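Local coordinates for protein cryptochrome DASH, chloroplastic/mitochondrial (PDB 2J4D) that repairs cyclobutane pyrimidine dimers in single-stranded DNA as a photolyase, carries FAD and a folate cofactor, and may serve as a photoreceptor, at residues P8-E13 with R258-F263; N277-P282 with G461-F466; V242-R247 with W467-R472. All blocks are in the same frame, centred on the assembly; numbering follows the deposited sequence.

Contact 1 (P8-E13 with R258-F263)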
ATOM      1  N   PRO A   8       9.706  11.381  -1.023  1.00 19.80           N
ATOM      2  CA  PRO A   8      10.995  11.620  -1.692  1.00 19.88           C
ATOM      3  C   PRO A   8      11.703  12.793  -1.012  1.00 23.91           C
ATOM      4  O   PRO A   8      11.074  13.549  -0.270  1.00 20.60           O
ATOM      5  CB  PRO A   8      10.582  11.952  -3.120  1.00 18.93           C
ATOM      6  CG  PRO A   8       9.269  12.674  -2.920  1.00 17.70           C
ATOM      7  CD  PRO A   8       8.580  11.826  -1.865  1.00 20.58           C
ATOM      8  N   ALA A   9      12.997  12.954  -1.266  1.00 25.51           N
ATOM      9  CA  ALA A   9      13.751  14.042  -0.639  1.00 28.67           C
ATOM     10  C   ALA A   9      13.654  15.352  -1.419  1.00 31.46           C
ATOM     11  O   ALA A   9      14.193  16.378  -1.003  1.00 34.74           O
ATOM     12  CB  ALA A   9      15.218  13.632  -0.470  1.00 27.82           C
ATOM     13  N   LEU A  10      12.946  15.319  -2.540  1.00 31.37           N
ATOM     14  CA  LEU A  10      12.782  16.491  -3.393  1.00 31.47           C
ATOM     15  C   LEU A  10      12.131  17.687  -2.695  1.00 33.08           C
ATOM     16  O   LEU A  10      11.341  17.530  -1.764  1.00 31.61           O
ATOM     17  CB  LEU A  10      11.933  16.123  -4.611  1.00 31.43           C
ATOM     18  CG  LEU A  10      12.368  14.907  -5.432  1.00 30.34           C
ATOM     19  CD1 LEU A  10      11.336  14.643  -6.516  1.00 30.45           C
ATOM     20  CD2 LEU A  10      13.739  15.152  -6.048  1.00 28.86           C
ATOM     21  N   THR A  11      12.458  18.885  -3.170  1.00 32.71           N
ATOM     22  CA  THR A  11      11.880  20.105  -2.617  1.00 36.89           C
ATOM     23  C   THR A  11      10.470  20.228  -3.175  1.00 37.13           C
ATOM     24  O   THR A  11      10.127  19.553  -4.144  1.00 33.85           O
ATOM     25  CB  THR A  11      12.665  21.348  -3.049  1.00 36.65           C
ATOM     26  OG1 THR A  11      12.540  21.516  -4.464  1.00 38.80           O
ATOM     27  CG2 THR A  11      14.136  21.204  -2.688  1.00 38.14           C
ATOM     28  N   GLU A  12       9.657  21.088  -2.567  1.00 39.52           N
ATOM     29  CA  GLU A  12       8.288  21.289  -3.028  1.00 42.30           C
ATOM     30  C   GLU A  12       8.255  21.759  -4.478  1.00 40.95           C
ATOM     31  O   GLU A  12       7.342  21.407  -5.226  1.00 40.67           O
ATOM     32  CB  GLU A  12       7.560  22.300  -2.135  1.00 47.57           C
ATOM     33  CG  GLU A  12       7.104  21.737  -0.789  1.00 57.98           C
ATOM     34  CD  GLU A  12       6.164  20.545  -0.936  1.00 64.63           C
ATOM     35  OE1 GLU A  12       5.275  20.592  -1.816  1.00 69.01           O
ATOM     36  OE2 GLU A  12       6.305  19.568  -0.165  1.00 67.37           O
ATOM     37  N   GLU A  13       9.246  22.550  -4.883  1.00 41.03           N
ATOM     38  CA  GLU A  13       9.293  23.027  -6.261  1.00 41.56           C
ATOM     39  C   GLU A  13       9.691  21.900  -7.195  1.00 39.53           C
ATOM     40  O   GLU A  13       9.173  21.791  -8.304  1.00 39.76           O
ATOM     41  CB  GLU A  13      10.286  24.179  -6.423  1.00 44.67           C
ATOM     42  CG  GLU A  13       9.851  25.462  -5.754  1.00 53.23           C
ATOM     43  CD  GLU A  13      10.203  25.492  -4.283  1.00 57.88           C
ATOM     44  OE1 GLU A  13       9.365  25.954  -3.477  1.00 60.46           O
ATOM     45  OE2 GLU A  13      11.324  25.062  -3.935  1.00 59.08           O
ATOM     46  N   ARG A 258       8.992  10.290  -6.262  1.00 18.12           N
ATOM     47  CA  ARG A 258       9.867   9.229  -5.755  1.00 17.15           C
ATOM     48  C   ARG A 258      10.299   8.290  -6.877  1.00 18.40           C
ATOM     49  O   ARG A 258      11.428   7.790  -6.871  1.00 18.42           O
ATOM     50  CB  ARG A 258       9.173   8.445  -4.628  1.00 17.39           C
ATOM     51  CG  ARG A 258       9.964   7.242  -4.094  1.00 13.94           C
ATOM     52  CD  ARG A 258      11.380   7.612  -3.610  1.00 16.30           C
ATOM     53  NE  ARG A 258      12.119   6.409  -3.237  1.00 19.79           N
ATOM     54  CZ  ARG A 258      13.361   6.388  -2.757  1.00 18.40           C
ATOM     55  NH1 ARG A 258      14.038   7.519  -2.580  1.00 20.40           N
ATOM     56  NH2 ARG A 258      13.925   5.225  -2.451  1.00 17.20           N
ATOM     57  N   VAL A 259       9.405   8.036  -7.836  1.00 17.24           N
ATOM     58  CA  VAL A 259       9.765   7.179  -8.963  1.00 18.96           C
ATOM     59  C   VAL A 259      10.892   7.904  -9.716  1.00 20.24           C
ATOM     60  O   VAL A 259      11.905   7.307 -10.081  1.00 19.57           O
ATOM     61  CB  VAL A 259       8.561   6.938  -9.916  1.00 17.94           C
ATOM     62  CG1 VAL A 259       9.029   6.247 -11.178  1.00 19.45           C
ATOM     63  CG2 VAL A 259       7.530   6.043  -9.228  1.00 18.44           C
ATOM     64  N   PHE A 260      10.716   9.202  -9.930  1.00 18.65           N
ATOM     65  CA  PHE A 260      11.738   9.993 -10.605  1.00 22.07           C
ATOM     66  C   PHE A 260      13.042   9.978  -9.799  1.00 21.33           C
ATOM     67  O   PHE A 260      14.127   9.753 -10.334  1.00 19.97           O
ATOM     68  CB  PHE A 260      11.250  11.435 -10.756  1.00 20.50           C
ATOM     69  CG  PHE A 260      12.319  12.398 -11.166  1.00 24.29           C
ATOM     70  CD1 PHE A 260      12.780  12.435 -12.478  1.00 23.21           C
ATOM     71  CD2 PHE A 260      12.883  13.259 -10.227  1.00 23.80           C
ATOM     72  CE1 PHE A 260      13.790  13.315 -12.850  1.00 28.18           C
ATOM     73  CE2 PHE A 260      13.898  14.148 -10.591  1.00 26.70           C
ATOM     74  CZ  PHE A 260      14.350  14.174 -11.905  1.00 27.21           C
ATOM     75  N   GLU A 261      12.922  10.210  -8.500  1.00 20.59           N
ATOM     76  CA  GLU A 261      14.086  10.259  -7.623  1.00 22.81           C
ATOM     77  C   GLU A 261      14.919   8.976  -7.583  1.00 23.25           C
ATOM     78  O   GLU A 261      16.145   9.007  -7.730  1.00 20.81           O
ATOM     79  CB  GLU A 261      13.636  10.619  -6.208  1.00 21.85           C
ATOM     80  CG  GLU A 261      14.763  10.721  -5.205  1.00 25.18           C
ATOM     81  CD  GLU A 261      14.263  11.112  -3.831  1.00 27.10           C
ATOM     82  OE1 GLU A 261      13.726  10.239  -3.112  1.00 25.97           O
ATOM     83  OE2 GLU A 261      14.387  12.303  -3.482  1.00 30.13           O
ATOM     84  N   TYR A 262      14.245   7.848  -7.391  1.00 21.46           N
ATOM     85  CA  TYR A 262      14.916   6.560  -7.298  1.00 22.22           C
ATOM     86  C   TYR A 262      15.466   6.078  -8.637  1.00 21.82           C
ATOM     87  O   TYR A 262      16.614   5.641  -8.726  1.00 21.59           O
ATOM     88  CB  TYR A 262      13.954   5.511  -6.732  1.00 19.18           C
ATOM     89  CG  TYR A 262      14.635   4.207  -6.390  1.00 22.33           C
ATOM     90  CD1 TYR A 262      15.515   4.124  -5.312  1.00 21.18           C
ATOM     91  CD2 TYR A 262      14.441   3.070  -7.174  1.00 21.05           C
ATOM     92  CE1 TYR A 262      16.196   2.937  -5.027  1.00 22.67           C
ATOM     93  CE2 TYR A 262      15.118   1.879  -6.897  1.00 24.78           C
ATOM     94  CZ  TYR A 262      15.995   1.825  -5.823  1.00 22.61           C
ATOM     95  OH  TYR A 262      16.688   0.666  -5.565  1.00 25.47           O
ATOM     96  N   PHE A 263      14.646   6.161  -9.676  1.00 22.74           N
ATOM     97  CA  PHE A 263      15.047   5.722 -11.003  1.00 21.99           C
ATOM     98  C   PHE A 263      16.041   6.636 -11.704  1.00 24.55           C
ATOM     99  O   PHE A 263      17.131   6.215 -12.097  1.00 24.11           O
ATOM    100  CB  PHE A 263      13.828   5.612 -11.936  1.00 20.53           C
ATOM    101  CG  PHE A 263      12.984   4.389 -11.722  1.00 18.54           C
ATOM    102  CD1 PHE A 263      13.152   3.587 -10.597  1.00 18.36           C
ATOM    103  CD2 PHE A 263      11.996   4.057 -12.640  1.00 19.42           C
ATOM    104  CE1 PHE A 263      12.343   2.468 -10.387  1.00 22.15           C
ATOM    105  CE2 PHE A 263      11.177   2.938 -12.442  1.00 20.05           C
ATOM    106  CZ  PHE A 263      11.352   2.145 -11.314  1.00 19.51           C
TER
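The loop P8-T11 runs up to the side of the helical segment R258-F263 and comes closest at its first residue, where the CA atoms of P8 and R258 lie 4.8 Å apart, before it turns away into helix 12-26. Across this gap the main link is the carboxylate of E261. Its CG stands anti to the backbone N (chi1 -179°) and the chain stays extended beyond it, so the acid group reaches out to the loop backbone. E261 OE2 accepts the amide hydrogen of A9 N at 2.7 Å through its syn lone pair, and OE1 adds a weak, longer bond to the same N-H. OE1 also has a second donor: R258 NH1, 2.8 Å away on the same helix, meets its anti lone pair with the oxygen almost exactly in the guanidinium plane. This salt bridge holds the carboxylate in place and probably keeps it ionised although the residue is buried. In the fold, the contact sets the turn that follows strand 4-7 against helix 252-265, which follows strand 245-248, the parallel partner of that strand. R258 bends at chi2 (55°) and also donates through NE to T286 O, in the loop whose residues, by similarity, bind FAD. P8, joined by a cis peptide bond, presses its ring carbons on the helix backbone, with CB 3.9 Å from R258 CA; a compact, apolar residue suits this close approach. L10 and E261 lie alongside one another, pointing opposite ways. Leucine's fork suits the place: L10 CD1 lies 4.3 Å from F260 CD2, at the edge of that ring, and L10 CD2 stays beside E261. Beyond it T11 is the N-cap of helix 12-26: its hydroxyl caps a backbone N, while E14 OE1 accepts from T11 N, consistent with a capping box.

Contact 2 (N277-P282 with G461-F466)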
ATOM      1  N   ASN A 277      17.774  -5.955   0.243  1.00 30.14           N
ATOM      2  CA  ASN A 277      17.674  -6.593   1.552  1.00 29.37           C
ATOM      3  C   ASN A 277      18.232  -5.709   2.655  1.00 27.63           C
ATOM      4  O   ASN A 277      18.436  -6.164   3.780  1.00 29.31           O
ATOM      5  CB  ASN A 277      18.388  -7.939   1.567  1.00 32.32           C
ATOM      6  CG  ASN A 277      17.517  -9.053   1.040  1.00 36.47           C
ATOM      7  OD1 ASN A 277      17.816  -9.657   0.011  1.00 39.28           O
ATOM      8  ND2 ASN A 277      16.423  -9.332   1.742  1.00 34.24           N
ATOM      9  N   GLY A 278      18.488  -4.449   2.322  1.00 26.95           N
ATOM     10  CA  GLY A 278      18.992  -3.514   3.314  1.00 27.79           C
ATOM     11  C   GLY A 278      17.869  -3.179   4.283  1.00 29.10           C
ATOM     12  O   GLY A 278      16.720  -3.574   4.062  1.00 25.21           O
ATOM     13  N   MET A 279      18.181  -2.456   5.354  1.00 26.19           N
ATOM     14  CA  MET A 279      17.155  -2.101   6.329  1.00 27.55           C
ATOM     15  C   MET A 279      17.238  -0.640   6.733  1.00 28.82           C
ATOM     16  O   MET A 279      16.273  -0.073   7.247  1.00 28.38           O
ATOM     17  CB  MET A 279      17.283  -2.971   7.583  1.00 30.14           C
ATOM     18  CG  MET A 279      17.129  -4.466   7.341  1.00 27.99           C
ATOM     19  SD  MET A 279      17.068  -5.417   8.882  1.00 31.39           S
ATOM     20  CE  MET A 279      18.812  -5.407   9.315  1.00 32.22           C
ATOM     21  N   LEU A 280      18.390  -0.031   6.483  1.00 26.24           N
ATOM     22  CA  LEU A 280      18.614   1.354   6.858  1.00 29.72           C
ATOM     23  C   LEU A 280      18.629   2.336   5.690  1.00 28.46           C
ATOM     24  O   LEU A 280      19.368   2.153   4.725  1.00 30.85           O
ATOM     25  CB  LEU A 280      19.939   1.448   7.619  1.00 30.21           C
ATOM     26  CG  LEU A 280      20.288   2.753   8.330  1.00 35.37           C
ATOM     27  CD1 LEU A 280      19.267   3.037   9.431  1.00 31.85           C
ATOM     28  CD2 LEU A 280      21.691   2.634   8.919  1.00 32.46           C
ATOM     29  N   GLY A 281      17.811   3.379   5.783  1.00 29.82           N
ATOM     30  CA  GLY A 281      17.800   4.392   4.743  1.00 30.39           C
ATOM     31  C   GLY A 281      16.860   4.211   3.568  1.00 27.77           C
ATOM     32  O   GLY A 281      16.404   3.110   3.282  1.00 31.11           O
ATOM     33  N   PRO A 282      16.567   5.304   2.854  1.00 27.61           N
ATOM     34  CA  PRO A 282      15.679   5.325   1.692  1.00 24.31           C
ATOM     35  C   PRO A 282      16.265   4.686   0.441  1.00 26.37           C
ATOM     36  O   PRO A 282      15.537   4.116  -0.367  1.00 25.93           O
ATOM     37  CB  PRO A 282      15.418   6.814   1.494  1.00 25.80           C
ATOM     38  CG  PRO A 282      16.725   7.428   1.910  1.00 25.74           C
ATOM     39  CD  PRO A 282      17.043   6.664   3.174  1.00 26.63           C
ATOM     40  N   GLY A 461      26.056  -3.776  12.843  1.00 35.50           N
ATOM     41  CA  GLY A 461      25.091  -3.335  13.836  1.00 33.97           C
ATOM     42  C   GLY A 461      24.688  -1.898  13.581  1.00 31.13           C
ATOM     43  O   GLY A 461      24.152  -1.218  14.455  1.00 32.33           O
ATOM     44  N   GLU A 462      24.951  -1.434  12.368  1.00 30.06           N
ATOM     45  CA  GLU A 462      24.628  -0.071  11.974  1.00 31.92           C
ATOM     46  C   GLU A 462      23.123   0.200  12.102  1.00 30.27           C
ATOM     47  O   GLU A 462      22.709   1.264  12.568  1.00 28.51           O
ATOM     48  CB  GLU A 462      25.065   0.155  10.528  1.00 38.65           C
ATOM     49  CG  GLU A 462      25.501   1.565  10.216  1.00 50.12           C
ATOM     50  CD  GLU A 462      26.803   1.918  10.906  1.00 55.99           C
ATOM     51  OE1 GLU A 462      27.797   1.187  10.703  1.00 62.09           O
ATOM     52  OE2 GLU A 462      26.838   2.920  11.652  1.00 58.44           O
ATOM     53  N   TYR A 463      22.307  -0.766  11.687  1.00 26.78           N
ATOM     54  CA  TYR A 463      20.854  -0.603  11.746  1.00 26.15           C
ATOM     55  C   TYR A 463      20.311  -0.555  13.172  1.00 23.24           C
ATOM     56  O   TYR A 463      19.605   0.382  13.536  1.00 24.10           O
ATOM     57  CB  TYR A 463      20.150  -1.727  10.970  1.00 23.89           C
ATOM     58  CG  TYR A 463      18.635  -1.692  11.098  1.00 25.65           C
ATOM     59  CD1 TYR A 463      17.875  -0.728  10.430  1.00 25.28           C
ATOM     60  CD2 TYR A 463      17.969  -2.592  11.928  1.00 27.47           C
ATOM     61  CE1 TYR A 463      16.489  -0.662  10.590  1.00 25.56           C
ATOM     62  CE2 TYR A 463      16.581  -2.534  12.095  1.00 26.06           C
ATOM     63  CZ  TYR A 463      15.853  -1.567  11.424  1.00 22.92           C
ATOM     64  OH  TYR A 463      14.490  -1.501  11.604  1.00 22.54           O
ATOM     65  N   VAL A 464      20.623  -1.556  13.984  1.00 24.34           N
ATOM     66  CA  VAL A 464      20.115  -1.548  15.349  1.00 25.75           C
ATOM     67  C   VAL A 464      20.639  -0.350  16.143  1.00 27.36           C
ATOM     68  O   VAL A 464      19.942   0.174  17.013  1.00 27.20           O
ATOM     69  CB  VAL A 464      20.442  -2.860  16.092  1.00 25.12           C
ATOM     70  CG1 VAL A 464      19.828  -4.027  15.342  1.00 23.42           C
ATOM     71  CG2 VAL A 464      21.945  -3.042  16.232  1.00 25.71           C
ATOM     72  N   ALA A 465      21.849   0.098  15.821  1.00 28.07           N
ATOM     73  CA  ALA A 465      22.461   1.237  16.510  1.00 29.79           C
ATOM     74  C   ALA A 465      21.751   2.547  16.183  1.00 29.87           C
ATOM     75  O   ALA A 465      21.637   3.438  17.030  1.00 28.61           O
ATOM     76  CB  ALA A 465      23.944   1.346  16.135  1.00 31.56           C
ATOM     77  N   PHE A 466      21.285   2.672  14.947  1.00 29.14           N
ATOM     78  CA  PHE A 466      20.585   3.878  14.541  1.00 27.84           C
ATOM     79  C   PHE A 466      19.277   4.008  15.318  1.00 29.75           C
ATOM     80  O   PHE A 466      18.930   5.092  15.792  1.00 28.53           O
ATOM     81  CB  PHE A 466      20.295   3.852  13.031  1.00 28.00           C
ATOM     82  CG  PHE A 466      19.429   4.987  12.563  1.00 27.25           C
ATOM     83  CD1 PHE A 466      18.044   4.845  12.500  1.00 28.46           C
ATOM     84  CD2 PHE A 466      19.992   6.218  12.236  1.00 31.61           C
ATOM     85  CE1 PHE A 466      17.230   5.913  12.122  1.00 30.84           C
ATOM     86  CE2 PHE A 466      19.189   7.298  11.856  1.00 35.22           C
ATOM     87  CZ  PHE A 466      17.803   7.146  11.799  1.00 34.31           C
TER
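M279 and Y463 form the tight half of this contact, crossing at about a right angle. The CB of M279 lies over one face of the Y463 ring, 3.9 Å from its centroid and 20° off the normal, a CH-pi contact. Its SD also sits over the face, 4.5 Å from the centroid of the Y463 ring, and the bend at chi3 (-77°) brings CE back to within 3.9 Å of Y463 CD2. A long, flexible and polarisable side chain can follow the ring in this way. Y463, with CG anti to the backbone N (chi1 175°), leans out from the first turn of helix 462-467, and its OH is hydrogen-bonded to E382 OE1, which fixes the polar end while the ring packs. D458 takes the N-H groups of Y463 and V464 at the start of that helix.

L280 makes the solvent side. Its CD1 still packs closely, 3.7 Å from CG of the F466 ring; the looseness lies at the other branch, where L280 CD2 comes only to 4.0 Å from E462 O and the carboxylate of E462 leads off elsewhere. No hydrogen bond joins the segments; the contact rests on van der Waals, CH-pi and sulfur-aromatic packing. The sulfur of M279 over the Y463 ring is a Met-aromatic contact, and it seats the loop after helix 272-275, just ahead of residues S285-S289 that by similarity bind FAD, on the helical part of the photolyase fold.

Contact 3 (V242-R247 with W467-R472); sequences VTRGMR and WLQQLR
R244 sets the start of its side chain against the outer end of the W467 indole, CB lying 4.1 Å from W467 CZ3 and beyond the rim of the ring. The backbone follows the same ring: R244 O is 3.9 Å from W467 CH2, and the CA of G245 is 4.2 Å from that same CH2. G245 has a positive phi (73°), and a side-chain carbon there would run into the indole, so glycine suits the place twice over. W467 itself, with CG anti to the carbonyl carbon, is a broad, flat residue that reaches over to a backbone whose CA atoms come no nearer than 8.7 Å; its ring also meets Y463, their planes at about 60°.

Beyond CB the R244 chain bends at chi3 (58°) and heads for R472, which comes from the other segment with an extended chain. The two guanidinium groups meet tip to tip with planes 65° apart, and R244 NH2 stands only 2.6 Å from R472 NH2. Both atoms are donors, so this is no hydrogen bond but a strained meeting of like charges. Their closeness is consistent with a shared acceptor, F466 O, which takes a bond from R244 NH1 and one from R472 NH2; R472 NE adds a bond to A465 O. These carbonyls belong to the closing turn of helix 462-467, whose partial negative charge would help to offset the repulsion. The R244 guanidinium also makes a cation-pi contact with the F466 ring. The CB of Q469 lies 3.7 Å above the plane of the R472 guanidinium. Together the two arginines bind the last carbonyls of helix 462-467, and join the lead-in to strand 245-248, partner of strand 4-7, to the C-terminal part of the FAD-binding domain.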
ATOM      1  N   VAL A 242       6.488  12.080  12.439  1.00 25.31           N
ATOM      2  CA  VAL A 242       7.675  11.237  12.382  1.00 26.42           C
ATOM      3  C   VAL A 242       8.816  11.989  13.053  1.00 30.62           C
ATOM      4  O   VAL A 242       9.188  13.078  12.627  1.00 30.73           O
ATOM      5  CB  VAL A 242       8.050  10.925  10.919  1.00 24.83           C
ATOM      6  CG1 VAL A 242       9.359  10.134  10.854  1.00 20.12           C
ATOM      7  CG2 VAL A 242       6.919  10.139  10.268  1.00 20.30           C
ATOM      8  N   THR A 243       9.368  11.398  14.102  1.00 33.47           N
ATOM      9  CA  THR A 243      10.448  12.030  14.844  1.00 38.13           C
ATOM     10  C   THR A 243      11.840  11.696  14.305  1.00 38.31           C
ATOM     11  O   THR A 243      12.743  12.530  14.364  1.00 39.83           O
ATOM     12  CB  THR A 243      10.359  11.629  16.327  1.00 37.61           C
ATOM     13  OG1 THR A 243      10.329  10.201  16.429  1.00 34.94           O
ATOM     14  CG2 THR A 243       9.086  12.182  16.950  1.00 37.24           C
ATOM     15  N   ARG A 244      12.002  10.484  13.777  1.00 38.80           N
ATOM     16  CA  ARG A 244      13.284  10.024  13.236  1.00 36.63           C
ATOM     17  C   ARG A 244      13.062   9.176  11.998  1.00 34.30           C
ATOM     18  O   ARG A 244      11.965   8.671  11.781  1.00 33.82           O
ATOM     19  CB  ARG A 244      14.009   9.130  14.235  1.00 39.53           C
ATOM     20  CG  ARG A 244      14.147   9.655  15.635  1.00 49.27           C
ATOM     21  CD  ARG A 244      15.066   8.713  16.393  1.00 52.22           C
ATOM     22  NE  ARG A 244      16.359   8.638  15.722  1.00 55.74           N
ATOM     23  CZ  ARG A 244      17.259   7.685  15.923  1.00 55.05           C
ATOM     24  NH1 ARG A 244      17.010   6.706  16.781  1.00 54.26           N
ATOM     25  NH2 ARG A 244      18.413   7.723  15.273  1.00 57.12           N
ATOM     26  N   GLY A 245      14.118   8.995  11.208  1.00 31.84           N
ATOM     27  CA  GLY A 245      14.023   8.164  10.020  1.00 29.94           C
ATOM     28  C   GLY A 245      13.246   8.723   8.844  1.00 26.92           C
ATOM     29  O   GLY A 245      13.146   9.930   8.661  1.00 27.29           O
ATOM     30  N   MET A 246      12.679   7.829   8.045  1.00 27.15           N
ATOM     31  CA  MET A 246      11.938   8.226   6.859  1.00 23.56           C
ATOM     32  C   MET A 246      10.553   8.799   7.095  1.00 22.54           C
ATOM     33  O   MET A 246       9.709   8.193   7.751  1.00 19.31           O
ATOM     34  CB  MET A 246      11.840   7.041   5.898  1.00 25.08           C
ATOM     35  CG  MET A 246      13.185   6.580   5.379  1.00 25.92           C
ATOM     36  SD  MET A 246      13.055   5.235   4.196  1.00 29.42           S
ATOM     37  CE  MET A 246      13.021   3.803   5.297  1.00 28.37           C
ATOM     38  N   ARG A 247      10.337   9.980   6.529  1.00 20.74           N
ATOM     39  CA  ARG A 247       9.070  10.684   6.617  1.00 22.96           C
ATOM     40  C   ARG A 247       8.487  10.640   5.195  1.00 20.99           C
ATOM     41  O   ARG A 247       8.866  11.431   4.338  1.00 19.41           O
ATOM     42  CB  ARG A 247       9.337  12.129   7.068  1.00 24.07           C
ATOM     43  CG  ARG A 247       8.121  12.967   7.431  1.00 28.81           C
ATOM     44  CD  ARG A 247       7.327  13.358   6.215  1.00 33.25           C
ATOM     45  NE  ARG A 247       6.584  14.602   6.420  1.00 33.83           N
ATOM     46  CZ  ARG A 247       5.348  14.813   5.974  1.00 37.97           C
ATOM     47  NH1 ARG A 247       4.704  13.858   5.305  1.00 28.76           N
ATOM     48  NH2 ARG A 247       4.759  15.984   6.187  1.00 37.29           N
ATOM     49  N   TRP A 467      18.558   2.897  15.459  1.00 27.93           N
ATOM     50  CA  TRP A 467      17.272   2.905  16.151  1.00 27.29           C
ATOM     51  C   TRP A 467      17.346   2.773  17.664  1.00 28.72           C
ATOM     52  O   TRP A 467      16.467   3.267  18.376  1.00 27.28           O
ATOM     53  CB  TRP A 467      16.364   1.807  15.584  1.00 22.28           C
ATOM     54  CG  TRP A 467      15.811   2.182  14.243  1.00 25.05           C
ATOM     55  CD1 TRP A 467      16.171   1.670  13.029  1.00 24.54           C
ATOM     56  CD2 TRP A 467      14.881   3.235  13.976  1.00 25.91           C
ATOM     57  NE1 TRP A 467      15.528   2.350  12.018  1.00 24.85           N
ATOM     58  CE2 TRP A 467      14.731   3.317  12.573  1.00 25.55           C
ATOM     59  CE3 TRP A 467      14.162   4.125  14.788  1.00 28.79           C
ATOM     60  CZ2 TRP A 467      13.890   4.255  11.961  1.00 27.00           C
ATOM     61  CZ3 TRP A 467      13.323   5.061  14.180  1.00 30.66           C
ATOM     62  CH2 TRP A 467      13.197   5.115  12.777  1.00 28.18           C
ATOM     63  N   LEU A 468      18.382   2.105  18.151  1.00 26.70           N
ATOM     64  CA  LEU A 468      18.558   1.907  19.583  1.00 29.82           C
ATOM     65  C   LEU A 468      19.880   2.583  19.950  1.00 33.03           C
ATOM     66  O   LEU A 468      20.891   1.919  20.175  1.00 32.23           O
ATOM     67  CB  LEU A 468      18.595   0.405  19.888  1.00 27.95           C
ATOM     68  CG  LEU A 468      17.409  -0.377  19.296  1.00 27.84           C
ATOM     69  CD1 LEU A 468      17.595  -1.873  19.493  1.00 30.17           C
ATOM     70  CD2 LEU A 468      16.117   0.087  19.943  1.00 29.14           C
ATOM     71  N   GLN A 469      19.850   3.915  19.993  1.00 34.97           N
ATOM     72  CA  GLN A 469      21.030   4.723  20.283  1.00 37.95           C
ATOM     73  C   GLN A 469      21.917   4.279  21.444  1.00 37.42           C
ATOM     74  O   GLN A 469      23.108   4.591  21.449  1.00 38.84           O
ATOM     75  CB  GLN A 469      20.634   6.194  20.475  1.00 39.87           C
ATOM     76  CG  GLN A 469      19.321   6.409  21.209  1.00 51.04           C
ATOM     77  CD  GLN A 469      18.118   6.118  20.327  1.00 55.56           C
ATOM     78  OE1 GLN A 469      17.252   5.311  20.677  1.00 56.20           O
ATOM     79  NE2 GLN A 469      18.059   6.777  19.174  1.00 59.80           N
ATOM     80  N   GLN A 470      21.365   3.561  22.418  1.00 36.74           N
ATOM     81  CA  GLN A 470      22.182   3.113  23.543  1.00 38.90           C
ATOM     82  C   GLN A 470      23.182   2.028  23.130  1.00 40.53           C
ATOM     83  O   GLN A 470      23.962   1.552  23.961  1.00 40.86           O
ATOM     84  CB  GLN A 470      21.312   2.588  24.697  1.00 37.34           C
ATOM     85  CG  GLN A 470      20.577   1.292  24.416  1.00 39.38           C
ATOM     86  CD  GLN A 470      19.158   1.523  23.932  1.00 38.84           C
ATOM     87  OE1 GLN A 470      18.927   2.290  23.001  1.00 37.63           O
ATOM     88  NE2 GLN A 470      18.200   0.854  24.565  1.00 39.10           N
ATOM     89  N   LEU A 471      23.161   1.637  21.857  1.00 39.94           N
ATOM     90  CA  LEU A 471      24.081   0.611  21.357  1.00 40.10           C
ATOM     91  C   LEU A 471      25.170   1.221  20.476  1.00 39.84           C
ATOM     92  O   LEU A 471      26.138   0.548  20.120  1.00 39.88           O
ATOM     93  CB  LEU A 471      23.325  -0.441  20.534  1.00 37.89           C
ATOM     94  CG  LEU A 471      22.107  -1.140  21.136  1.00 37.93           C
ATOM     95  CD1 LEU A 471      21.545  -2.124  20.113  1.00 34.94           C
ATOM     96  CD2 LEU A 471      22.496  -1.862  22.420  1.00 40.28           C
ATOM     97  N   ARG A 472      25.003   2.492  20.121  1.00 41.22           N
ATOM     98  CA  ARG A 472      25.952   3.189  19.253  1.00 44.96           C
ATOM     99  C   ARG A 472      27.409   3.167  19.699  1.00 47.60           C
ATOM    100  O   ARG A 472      28.317   3.105  18.867  1.00 46.89           O
ATOM    101  CB  ARG A 472      25.516   4.642  19.060  1.00 46.88           C
ATOM    102  CG  ARG A 472      24.371   4.792  18.088  1.00 49.40           C
ATOM    103  CD  ARG A 472      23.817   6.200  18.042  1.00 50.02           C
ATOM    104  NE  ARG A 472      22.576   6.218  17.275  1.00 49.07           N
ATOM    105  CZ  ARG A 472      21.951   7.317  16.870  1.00 52.04           C
ATOM    106  NH1 ARG A 472      22.448   8.515  17.156  1.00 47.44           N
ATOM    107  NH2 ARG A 472      20.825   7.214  16.175  1.00 50.78           N
TER

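In the fold
From the N terminus, the chain leaves strand 4-7 through 8-13 and passes through the alpha/beta part of the fold, with its five-stranded parallel sheet. Contact 3 opens at 242-247, and soon afterwards helix 252-265 closes contact 1, so these two cross. Contact 2 opens at 277-282, and the chain runs through helices until 461-466 closes it; 467-472 follows at once and closes contact 3, which therefore encloses contact 2. The latter two adjoin, centres 10 Å apart, with M246 SD packed on P282 CA. Contact 1 meets contact 2 through R258 beside P282 but not contact 3. They join the turn after strand 4-7, the loop before the FAD-site residues, and helix 462-467 with its following loop.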